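Local coordinates for protein DNA ligase (Aquifex aeolicus, PDB 3QWU) that probably catalyses ATP-dependent joining of nucleic acid ends and binds adenosine and calcium ions, at residues A244-M247 against L248-P251; Y254-N257 against R258-L262; G166-S169 against Q170-M174. All blocks are in the same frame, centred on the assembly; numbering follows the deposited sequence. Where two conformers were deposited one is given.

Contact 1 of 3, residues A244-M247 against L248-P251; sequences AKNM and LQLP
N246 and Q249 face each other across a type I beta-turn that completes a pair of consecutive i-to-i+3 turns in the loop joining helix 233-242 to helix 254-269. In the second turn, Q249 N donates to N246 O over 3.2 Å; the donor stands above the carbonyl plane and the bond is bent to 139°. The preceding turn is closed by M247 N on A244 O at 3.1 Å. Packing is tight on the M247 side. M247 and L250 run side by side in the same direction, with M247 CG 4.0 Å from L250 CD1. The buried thioether chain, extended beyond CG, continues onto F285 and L289 of helix 276-299 and M355 of helix 353-363, while T256 of the second subunit packs on both M247 and L250. The other side is looser. There the side chains of N246 and Q249 cross at about a right angle, their amide planes 37° apart, N246 ND2 resting 3.5 Å from Q249 CG, and both residues are partly exposed. A water bridges the backbone there, donating to K245 O and accepting from L248 N. L250 also packs on the backbone, its branching carbon CG lying 3.0 Å from M247 O.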
ATOM      1  N   ALA A 244       7.726  -6.539  -6.821  1.00 40.27           N
ATOM      2  CA  ALA A 244       6.571  -6.318  -7.699  1.00 41.06           C
ATOM      3  C   ALA A 244       5.636  -7.539  -7.737  1.00 41.75           C
ATOM      4  O   ALA A 244       4.450  -7.386  -7.599  1.00 42.11           O
ATOM      5  CB  ALA A 244       7.025  -5.975  -9.108  1.00 40.37           C
ATOM      6  N   LYS A 245       6.182  -8.737  -7.958  1.00 41.73           N
ATOM      7  CA  LYS A 245       5.372  -9.949  -8.156  1.00 43.05           C
ATOM      8  C   LYS A 245       4.586 -10.300  -6.895  1.00 44.81           C
ATOM      9  O   LYS A 245       3.597 -11.044  -6.918  1.00 43.95           O
ATOM     10  CB  LYS A 245       6.263 -11.102  -8.596  1.00 42.25           C
ATOM     11  CG  LYS A 245       6.766 -10.901 -10.019  1.00 41.72           C
ATOM     12  CD  LYS A 245       7.844 -11.879 -10.425  1.00 42.03           C
ATOM     13  CE  LYS A 245       8.244 -11.781 -11.898  1.00 40.48           C
ATOM     14  NZ  LYS A 245       9.154 -12.901 -12.259  1.00 40.95           N
ATOM     15  N   ASN A 246       4.995  -9.623  -5.829  1.00 46.28           N
ATOM     16  CA  ASN A 246       4.663  -9.909  -4.459  1.00 48.14           C
ATOM     17  C   ASN A 246       3.666  -8.941  -3.949  1.00 48.53           C
ATOM     18  O   ASN A 246       3.347  -8.973  -2.780  1.00 48.41           O
ATOM     19  CB  ASN A 246       5.957  -9.688  -3.640  1.00 48.52           C
ATOM     20  CG  ASN A 246       6.179 -10.734  -2.633  1.00 52.21           C
ATOM     21  OD1 ASN A 246       7.328 -11.185  -2.468  1.00 57.46           O
ATOM     22  ND2 ASN A 246       5.089 -11.187  -1.965  1.00 52.67           N
ATOM     23  N   MET A 247       3.193  -8.051  -4.818  1.00 50.23           N
ATOM     24  CA  MET A 247       2.414  -6.872  -4.389  1.00 51.81           C
ATOM     25  C   MET A 247       1.065  -7.129  -3.755  1.00 53.76           C
ATOM     26  O   MET A 247       0.528  -6.218  -3.157  1.00 53.86           O
ATOM     27  CB  MET A 247       2.183  -5.894  -5.539  1.00 52.04           C
ATOM     28  CG  MET A 247       3.098  -4.734  -5.517  1.00 53.87           C
ATOM     29  SD  MET A 247       2.760  -3.613  -6.880  1.00 59.73           S
ATOM     30  CE  MET A 247       4.442  -2.930  -7.028  1.00 51.23           C
ATOM     31  N   LEU A 248       0.477  -8.306  -3.927  1.00 55.49           N
ATOM     32  CA  LEU A 248      -0.855  -8.518  -3.373  1.00 58.23           C
ATOM     33  C   LEU A 248      -0.703  -8.908  -1.897  1.00 60.24           C
ATOM     34  O   LEU A 248      -1.581  -8.649  -1.089  1.00 61.02           O
ATOM     35  CB  LEU A 248      -1.648  -9.539  -4.204  1.00 58.82           C
ATOM     36  CG  LEU A 248      -1.895  -9.158  -5.688  1.00 57.98           C
ATOM     37  CD1 LEU A 248      -2.687 -10.231  -6.420  1.00 57.00           C
ATOM     38  CD2 LEU A 248      -2.603  -7.810  -5.828  1.00 57.29           C
ATOM     39  N   GLN A 249       0.471  -9.423  -1.552  1.00 61.68           N
ATOM     40  CA  GLN A 249       0.819  -9.770  -0.177  1.00 63.75           C
ATOM     41  C   GLN A 249       1.505  -8.599   0.577  1.00 64.42           C
ATOM     42  O   GLN A 249       2.499  -8.826   1.257  1.00 64.63           O
ATOM     43  CB  GLN A 249       1.781 -11.001  -0.167  1.00 63.62           C
ATOM     44  CG  GLN A 249       1.695 -11.991  -1.365  1.00 64.92           C
ATOM     45  CD  GLN A 249       0.359 -12.769  -1.472  1.00 69.13           C
ATOM     46  OE1 GLN A 249      -0.419 -12.562  -2.412  1.00 70.40           O
ATOM     47  NE2 GLN A 249       0.119 -13.687  -0.533  1.00 70.91           N
ATOM     48  N   LEU A 250       0.992  -7.368   0.469  1.00 65.89           N
ATOM     49  CA  LEU A 250       1.674  -6.182   1.026  1.00 66.43           C
ATOM     50  C   LEU A 250       1.164  -5.716   2.368  1.00 68.27           C
ATOM     51  O   LEU A 250       0.001  -5.351   2.483  1.00 69.96           O
ATOM     52  CB  LEU A 250       1.514  -4.973   0.106  1.00 66.56           C
ATOM     53  CG  LEU A 250       2.351  -4.815  -1.162  1.00 66.38           C
ATOM     54  CD1 LEU A 250       1.913  -3.514  -1.872  1.00 66.74           C
ATOM     55  CD2 LEU A 250       3.862  -4.851  -0.908  1.00 65.12           C
ATOM     56  N   PRO A 251       2.051  -5.591   3.363  1.00 69.57           N
ATOM     57  CA  PRO A 251       1.553  -5.156   4.658  1.00 71.02           C
ATOM     58  C   PRO A 251       0.957  -3.737   4.620  1.00 72.04           C
ATOM     59  O   PRO A 251       1.173  -3.001   3.629  1.00 71.82           O
ATOM     60  CB  PRO A 251       2.810  -5.186   5.533  1.00 70.58           C
ATOM     61  CG  PRO A 251       3.899  -4.804   4.605  1.00 69.36           C
ATOM     62  CD  PRO A 251       3.522  -5.484   3.289  1.00 69.05           C
TER
HETATM   63  O   HOH W   1       1.598 -10.795  -5.299  1.00 40.06           O

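Contact 2 of 3, residues Y254-N257 against R258-L262; sequences YYTN and RILRL
R258 lays its guanidinium flat over one face of the Y254 ring, giving a cation-pi stack with the planes 11° apart and R258 CZ 3.7 Å from the ring centroid. R258 NH1 leads the approach, 3.0 Å from Y254 CE1 and toward the rim of the ring. An extended chain from CG to NE carries the group out to the phenol end. On the opposite guanidinium face lies NH2 of R261, and R258 NE reaches D239, a calcium ligand, only in a long, weak ion pair.

Among the side-chain hydrogen bonds, N257 OD1 accepts twice from R261: from NH2 at 2.9 Å and, weakly, from NE at 3.1 Å. CG of N257 is anti to the backbone N (chi1 -155°), which carries OD1 toward R261; the amide and guanidinium planes are nearly perpendicular. R261 NH1 goes to N236 OD1, so one arginine ties helix 254-269 to helix 233-242.

These residues form the opening turns of helix 254-269, and the main-chain bonds are the regular i-to-i+4 set. R258 N to Y254 O is the shortest at 3.0 Å.

Packing contacts follow. I259 CD1 meets the Y255 ring at its edge, 3.9 Å from Y255 CD2, and the methyl L260 CD1 lies 3.8 Å from the hydroxyl oxygen T256 OG1. The second subunit covers this side: its Y255 meets Y255, and its L289 and L358 pack on I259 and L260.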
ATOM      1  N   TYR A 254       3.704  -0.771   3.361  1.00 68.27           N
ATOM      2  CA  TYR A 254       4.890  -0.796   2.465  1.00 66.59           C
ATOM      3  C   TYR A 254       5.019   0.603   1.762  1.00 65.63           C
ATOM      4  O   TYR A 254       6.133   1.091   1.574  1.00 65.66           O
ATOM      5  CB  TYR A 254       4.841  -1.961   1.443  1.00 66.30           C
ATOM      6  CG  TYR A 254       6.104  -2.828   1.331  1.00 65.37           C
ATOM      7  CD1 TYR A 254       6.455  -3.760   2.327  1.00 66.11           C
ATOM      8  CD2 TYR A 254       6.923  -2.759   0.203  1.00 67.07           C
ATOM      9  CE1 TYR A 254       7.638  -4.597   2.211  1.00 65.62           C
ATOM     10  CE2 TYR A 254       8.098  -3.560   0.078  1.00 66.48           C
ATOM     11  CZ  TYR A 254       8.457  -4.479   1.080  1.00 66.44           C
ATOM     12  OH  TYR A 254       9.619  -5.244   0.904  1.00 62.99           O
ATOM     13  N   TYR A 255       3.887   1.262   1.439  1.00 64.30           N
ATOM     14  CA  TYR A 255       3.937   2.507   0.655  1.00 62.51           C
ATOM     15  C   TYR A 255       4.492   3.592   1.493  1.00 61.00           C
ATOM     16  O   TYR A 255       5.620   4.047   1.273  1.00 60.72           O
ATOM     17  CB  TYR A 255       2.555   2.952   0.070  1.00 62.94           C
ATOM     18  CG  TYR A 255       2.177   2.066  -1.055  1.00 62.24           C
ATOM     19  CD1 TYR A 255       1.250   1.049  -0.869  1.00 61.51           C
ATOM     20  CD2 TYR A 255       2.814   2.180  -2.292  1.00 61.97           C
ATOM     21  CE1 TYR A 255       0.958   0.179  -1.870  1.00 61.75           C
ATOM     22  CE2 TYR A 255       2.512   1.324  -3.320  1.00 62.31           C
ATOM     23  CZ  TYR A 255       1.575   0.315  -3.095  1.00 63.20           C
ATOM     24  OH  TYR A 255       1.258  -0.581  -4.080  1.00 64.04           O
ATOM     25  N   THR A 256       3.684   4.014   2.454  1.00 59.11           N
ATOM     26  CA  THR A 256       4.075   5.066   3.343  1.00 58.40           C
ATOM     27  C   THR A 256       5.556   4.902   3.866  1.00 56.09           C
ATOM     28  O   THR A 256       6.252   5.900   4.131  1.00 55.19           O
ATOM     29  CB  THR A 256       3.021   5.205   4.492  1.00 59.89           C
ATOM     30  OG1 THR A 256       3.604   5.856   5.632  1.00 62.88           O
ATOM     31  CG2 THR A 256       2.425   3.831   4.919  1.00 61.30           C
ATOM     32  N   ASN A 257       6.032   3.652   3.959  1.00 52.97           N
ATOM     33  CA  ASN A 257       7.271   3.350   4.645  1.00 50.32           C
ATOM     34  C   ASN A 257       8.494   3.397   3.765  1.00 46.76           C
ATOM     35  O   ASN A 257       9.435   4.089   4.085  1.00 44.54           O
ATOM     36  CB  ASN A 257       7.183   1.995   5.329  1.00 50.19           C
ATOM     37  CG  ASN A 257       8.115   1.893   6.470  1.00 50.89           C
ATOM     38  OD1 ASN A 257       9.285   1.537   6.307  1.00 46.16           O
ATOM     39  ND2 ASN A 257       7.617   2.251   7.661  1.00 55.32           N
ATOM     40  N   ARG A 258       8.497   2.655   2.665  1.00 43.89           N
ATOM     41  CA  ARG A 258       9.680   2.678   1.794  1.00 41.77           C
ATOM     42  C   ARG A 258       9.843   3.988   0.994  1.00 39.74           C
ATOM     43  O   ARG A 258      10.951   4.421   0.714  1.00 38.30           O
ATOM     44  CB  ARG A 258       9.746   1.421   0.944  1.00 42.54           C
ATOM     45  CG  ARG A 258      10.600   0.300   1.632  1.00 43.47           C
ATOM     46  CD  ARG A 258      10.395  -1.054   1.032  1.00 47.33           C
ATOM     47  NE  ARG A 258      10.976  -2.101   1.878  1.00 49.05           N
ATOM     48  CZ  ARG A 258      10.391  -2.639   2.943  1.00 49.53           C
ATOM     49  NH1 ARG A 258       9.164  -2.269   3.331  1.00 51.30           N
ATOM     50  NH2 ARG A 258      11.056  -3.565   3.632  1.00 51.19           N
ATOM     51  N   ILE A 259       8.721   4.647   0.716  1.00 37.93           N
ATOM     52  CA  ILE A 259       8.722   5.939   0.075  1.00 36.44           C
ATOM     53  C   ILE A 259       9.207   7.028   1.015  1.00 35.77           C
ATOM     54  O   ILE A 259      10.028   7.857   0.625  1.00 34.90           O
ATOM     55  CB  ILE A 259       7.312   6.293  -0.472  1.00 36.10           C
ATOM     56  CG1 ILE A 259       6.976   5.323  -1.607  1.00 36.15           C
ATOM     57  CG2 ILE A 259       7.283   7.706  -0.954  1.00 34.40           C
ATOM     58  CD1 ILE A 259       5.518   4.977  -1.717  1.00 36.37           C
ATOM     59  N   LEU A 260       8.678   7.040   2.244  1.00 35.00           N
ATOM     60  CA  LEU A 260       9.197   7.927   3.269  1.00 34.79           C
ATOM     61  C   LEU A 260      10.702   7.753   3.483  1.00 33.45           C
ATOM     62  O   LEU A 260      11.376   8.699   3.838  1.00 33.85           O
ATOM     63  CB  LEU A 260       8.439   7.778   4.605  1.00 35.73           C
ATOM     64  CG  LEU A 260       7.169   8.665   4.690  1.00 36.76           C
ATOM     65  CD1 LEU A 260       6.311   8.434   5.936  1.00 36.64           C
ATOM     66  CD2 LEU A 260       7.596  10.070   4.616  1.00 37.57           C
ATOM     67  N   ARG A 261      11.229   6.553   3.331  1.00 31.77           N
ATOM     68  CA  ARG A 261      12.684   6.401   3.459  1.00 31.88           C
ATOM     69  C   ARG A 261      13.397   7.185   2.359  1.00 30.49           C
ATOM     70  O   ARG A 261      14.347   7.874   2.609  1.00 29.49           O
ATOM     71  CB  ARG A 261      13.099   4.956   3.381  1.00 30.71           C
ATOM     72  CG  ARG A 261      12.808   4.171   4.639  1.00 33.18           C
ATOM     73  CD  ARG A 261      13.031   2.639   4.296  1.00 36.91           C
ATOM     74  NE  ARG A 261      12.178   1.733   5.084  1.00 35.50           N
ATOM     75  CZ  ARG A 261      12.234   0.429   4.995  1.00 34.96           C
ATOM     76  NH1 ARG A 261      13.104  -0.174   4.172  1.00 36.53           N
ATOM     77  NH2 ARG A 261      11.458  -0.278   5.767  1.00 39.41           N
ATOM     78  N   LEU A 262      12.899   7.076   1.139  1.00 30.66           N
ATOM     79  CA  LEU A 262      13.484   7.786   0.011  0.50 30.76           C
ATOM     80  C   LEU A 262      13.224   9.282   0.156  1.00 31.58           C
ATOM     81  O   LEU A 262      14.133  10.076  -0.001  1.00 32.40           O
ATOM     82  CB  LEU A 262      12.925   7.257  -1.304  0.50 30.77           C
ATOM     83  CG  LEU A 262      13.459   7.901  -2.595  0.50 31.28           C
ATOM     84  CD1 LEU A 262      14.911   7.520  -2.890  0.50 31.32           C
ATOM     85  CD2 LEU A 262      12.570   7.515  -3.763  0.50 30.41           C
TER

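Contact 3 of 3, residues G166-S169 against Q170-M174; sequences GFLS and QEEKM
S169 and E172 bond to each other three times, more than the two bonds that define a capping box. As N-cap of helix 170-180, S169 accepts the amide hydrogen of E172 on its hydroxyl, E172 N to S169 OG being 3.2 Å. In return E172 OE2 accepts both S169 N and S169 OG, each at 3.1 Å. The two donors come from different directions: the hydroxyl takes the anti lone pair of OE2, whereas the amide arrives from above the carboxylate plane along a nearly straight N-H path of 171°. With OG sitting between its own backbone N and carbonyl carbon (chi1 57°), it can meet the glutamate oxygen and the E172 amide together. The amino end of the helix, with its dipole, would probably favour the negative charge on E172. The ordinary helical bond follows at once, K173 N to S169 O at 2.8 Å.

L168 adds an apolar flank. Its side chain crosses that of E172 at about a right angle, CG lying 3.8 Å from E172 OE1.

On the helix itself, K173 NZ donates to Q170 OE1 at 3.1 Å, and both polar ends lie beside residues of the adenosine pocket. K173 NZ forms salt bridges with E78 and D158 and bonds to F157 O, and Q170 NE2 bonds to E78 OE2. Because E78 and F157 contact adenosine, these two side chains form a second shell behind the ligand, in the presumed adenylation domain.

The preceding loop follows strand 153-161: L168 makes backbone hydrogen bonds with F159 and packs against F159 and K161, while F167 touches D158 and M160, so the start of helix 170-180 is fastened to the outer strand of the antiparallel sheet.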
ATOM      1  N   GLY A 166      20.409 -11.052  25.738  1.00 46.59           N
ATOM      2  CA  GLY A 166      21.253 -10.004  25.202  1.00 44.87           C
ATOM      3  C   GLY A 166      22.287 -10.519  24.238  1.00 42.56           C
ATOM      4  O   GLY A 166      22.136 -11.561  23.652  1.00 42.97           O
ATOM      5  N   PHE A 167      23.347  -9.747  24.113  1.00 40.96           N
ATOM      6  CA  PHE A 167      24.337  -9.902  23.118  1.00 39.29           C
ATOM      7  C   PHE A 167      25.726  -9.807  23.751  1.00 38.91           C
ATOM      8  O   PHE A 167      25.951  -9.018  24.644  1.00 38.66           O
ATOM      9  CB  PHE A 167      24.180  -8.766  22.107  1.00 38.79           C
ATOM     10  CG  PHE A 167      22.961  -8.883  21.198  1.00 38.42           C
ATOM     11  CD1 PHE A 167      22.770  -9.996  20.405  1.00 36.67           C
ATOM     12  CD2 PHE A 167      22.082  -7.830  21.061  1.00 40.41           C
ATOM     13  CE1 PHE A 167      21.707 -10.083  19.528  1.00 36.47           C
ATOM     14  CE2 PHE A 167      20.989  -7.911  20.187  1.00 40.82           C
ATOM     15  CZ  PHE A 167      20.811  -9.063  19.421  1.00 38.84           C
ATOM     16  N   LEU A 168      26.678 -10.591  23.276  1.00 38.18           N
ATOM     17  CA  LEU A 168      28.037 -10.368  23.693  1.00 38.78           C
ATOM     18  C   LEU A 168      28.439  -8.960  23.215  1.00 38.43           C
ATOM     19  O   LEU A 168      27.947  -8.464  22.223  1.00 38.04           O
ATOM     20  CB  LEU A 168      28.976 -11.457  23.172  1.00 38.39           C
ATOM     21  CG  LEU A 168      28.970 -12.828  23.885  1.00 40.76           C
ATOM     22  CD1 LEU A 168      27.568 -13.489  24.102  1.00 40.99           C
ATOM     23  CD2 LEU A 168      29.895 -13.800  23.125  1.00 36.47           C
ATOM     24  N   SER A 169      29.281  -8.299  23.976  1.00 39.01           N
ATOM     25  CA  SER A 169      29.718  -6.976  23.659  1.00 39.45           C
ATOM     26  C   SER A 169      30.500  -6.996  22.341  1.00 38.66           C
ATOM     27  O   SER A 169      30.906  -8.059  21.875  1.00 38.56           O
ATOM     28  CB  SER A 169      30.614  -6.466  24.785  1.00 39.40           C
ATOM     29  OG  SER A 169      31.674  -7.401  24.926  1.00 41.01           O
ATOM     30  N   GLN A 170      30.733  -5.817  21.770  1.00 38.85           N
ATOM     31  CA  GLN A 170      31.547  -5.709  20.587  1.00 39.16           C
ATOM     32  C   GLN A 170      32.936  -6.305  20.763  1.00 39.96           C
ATOM     33  O   GLN A 170      33.388  -7.061  19.917  1.00 38.40           O
ATOM     34  CB  GLN A 170      31.646  -4.259  20.082  1.00 39.74           C
ATOM     35  CG  GLN A 170      32.165  -4.210  18.614  1.00 39.55           C
ATOM     36  CD  GLN A 170      31.070  -4.499  17.574  1.00 39.78           C
ATOM     37  OE1 GLN A 170      29.895  -4.491  17.888  1.00 42.87           O
ATOM     38  NE2 GLN A 170      31.465  -4.667  16.326  1.00 36.27           N
ATOM     39  N   GLU A 171      33.607  -5.936  21.859  1.00 42.47           N
ATOM     40  CA  GLU A 171      34.935  -6.451  22.212  0.60 43.29           C
ATOM     41  C   GLU A 171      34.932  -7.984  22.224  1.00 43.16           C
ATOM     42  O   GLU A 171      35.756  -8.637  21.576  1.00 43.10           O
ATOM     43  CB  GLU A 171      35.348  -5.940  23.596  0.60 44.59           C
ATOM     44  CG  GLU A 171      36.496  -6.762  24.291  0.60 47.54           C
ATOM     45  CD  GLU A 171      36.493  -6.648  25.815  0.60 51.52           C
ATOM     46  OE1 GLU A 171      36.708  -5.519  26.324  0.60 54.50           O
ATOM     47  OE2 GLU A 171      36.298  -7.688  26.506  0.60 53.33           O
ATOM     48  N   GLU A 172      34.007  -8.550  23.005  1.00 44.05           N
ATOM     49  CA  GLU A 172      33.873  -9.995  23.151  1.00 45.26           C
ATOM     50  C   GLU A 172      33.619 -10.627  21.814  1.00 44.00           C
ATOM     51  O   GLU A 172      34.137 -11.693  21.523  1.00 43.23           O
ATOM     52  CB  GLU A 172      32.671 -10.374  24.002  1.00 47.06           C
ATOM     53  CG  GLU A 172      32.831 -10.293  25.533  1.00 52.85           C
ATOM     54  CD  GLU A 172      31.516 -10.689  26.263  1.00 57.75           C
ATOM     55  OE1 GLU A 172      31.463 -11.893  26.662  1.00 61.71           O
ATOM     56  OE2 GLU A 172      30.557  -9.843  26.387  1.00 55.75           O
ATOM     57  N   LYS A 173      32.767  -9.985  21.019  1.00 43.66           N
ATOM     58  CA  LYS A 173      32.417 -10.502  19.699  1.00 42.47           C
ATOM     59  C   LYS A 173      33.665 -10.463  18.814  1.00 42.07           C
ATOM     60  O   LYS A 173      34.047 -11.471  18.257  1.00 41.23           O
ATOM     61  CB  LYS A 173      31.254  -9.682  19.116  1.00 41.85           C
ATOM     62  CG  LYS A 173      31.013  -9.777  17.641  1.00 39.84           C
ATOM     63  CD  LYS A 173      29.620  -9.218  17.244  1.00 40.99           C
ATOM     64  CE  LYS A 173      29.613  -7.685  16.869  1.00 41.45           C
ATOM     65  NZ  LYS A 173      28.236  -6.970  16.940  1.00 37.73           N
ATOM     66  N   MET A 174      34.314  -9.310  18.719  1.00 42.93           N
ATOM     67  CA  MET A 174      35.484  -9.191  17.862  1.00 43.95           C
ATOM     68  C   MET A 174      36.599 -10.172  18.286  1.00 43.80           C
ATOM     69  O   MET A 174      37.266 -10.712  17.436  1.00 42.50           O
ATOM     70  CB  MET A 174      35.935  -7.725  17.715  1.00 45.13           C
ATOM     71  CG  MET A 174      34.889  -6.905  16.925  1.00 47.69           C
ATOM     72  SD  MET A 174      34.999  -5.069  16.748  1.00 57.71           S
ATOM     73  CE  MET A 174      36.630  -4.844  15.963  1.00 55.36           C
TER

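How the contacts relate
Contacts 1 and 2 follow each other in the chain and touch, L250 CD1 lying 3.7 Å from Y255 OH. Both lie in the C-terminal ligase region and meet the second subunit, but contact 1 is a surface turn whereas contact 2 is largely buried. Contact 3 lies in the RNA ligase-like region, its centre about 37 Å from that of contact 1 and 33 Å from that of contact 2, and no second subunit reaches it. Their chemistry follows place: main-chain turns and a bridging water in the linker, arginine stacking near the calcium site, with apolar packing of the same helix against the second subunit, and a carboxylate-serine cap beside adenosine-contacting residues.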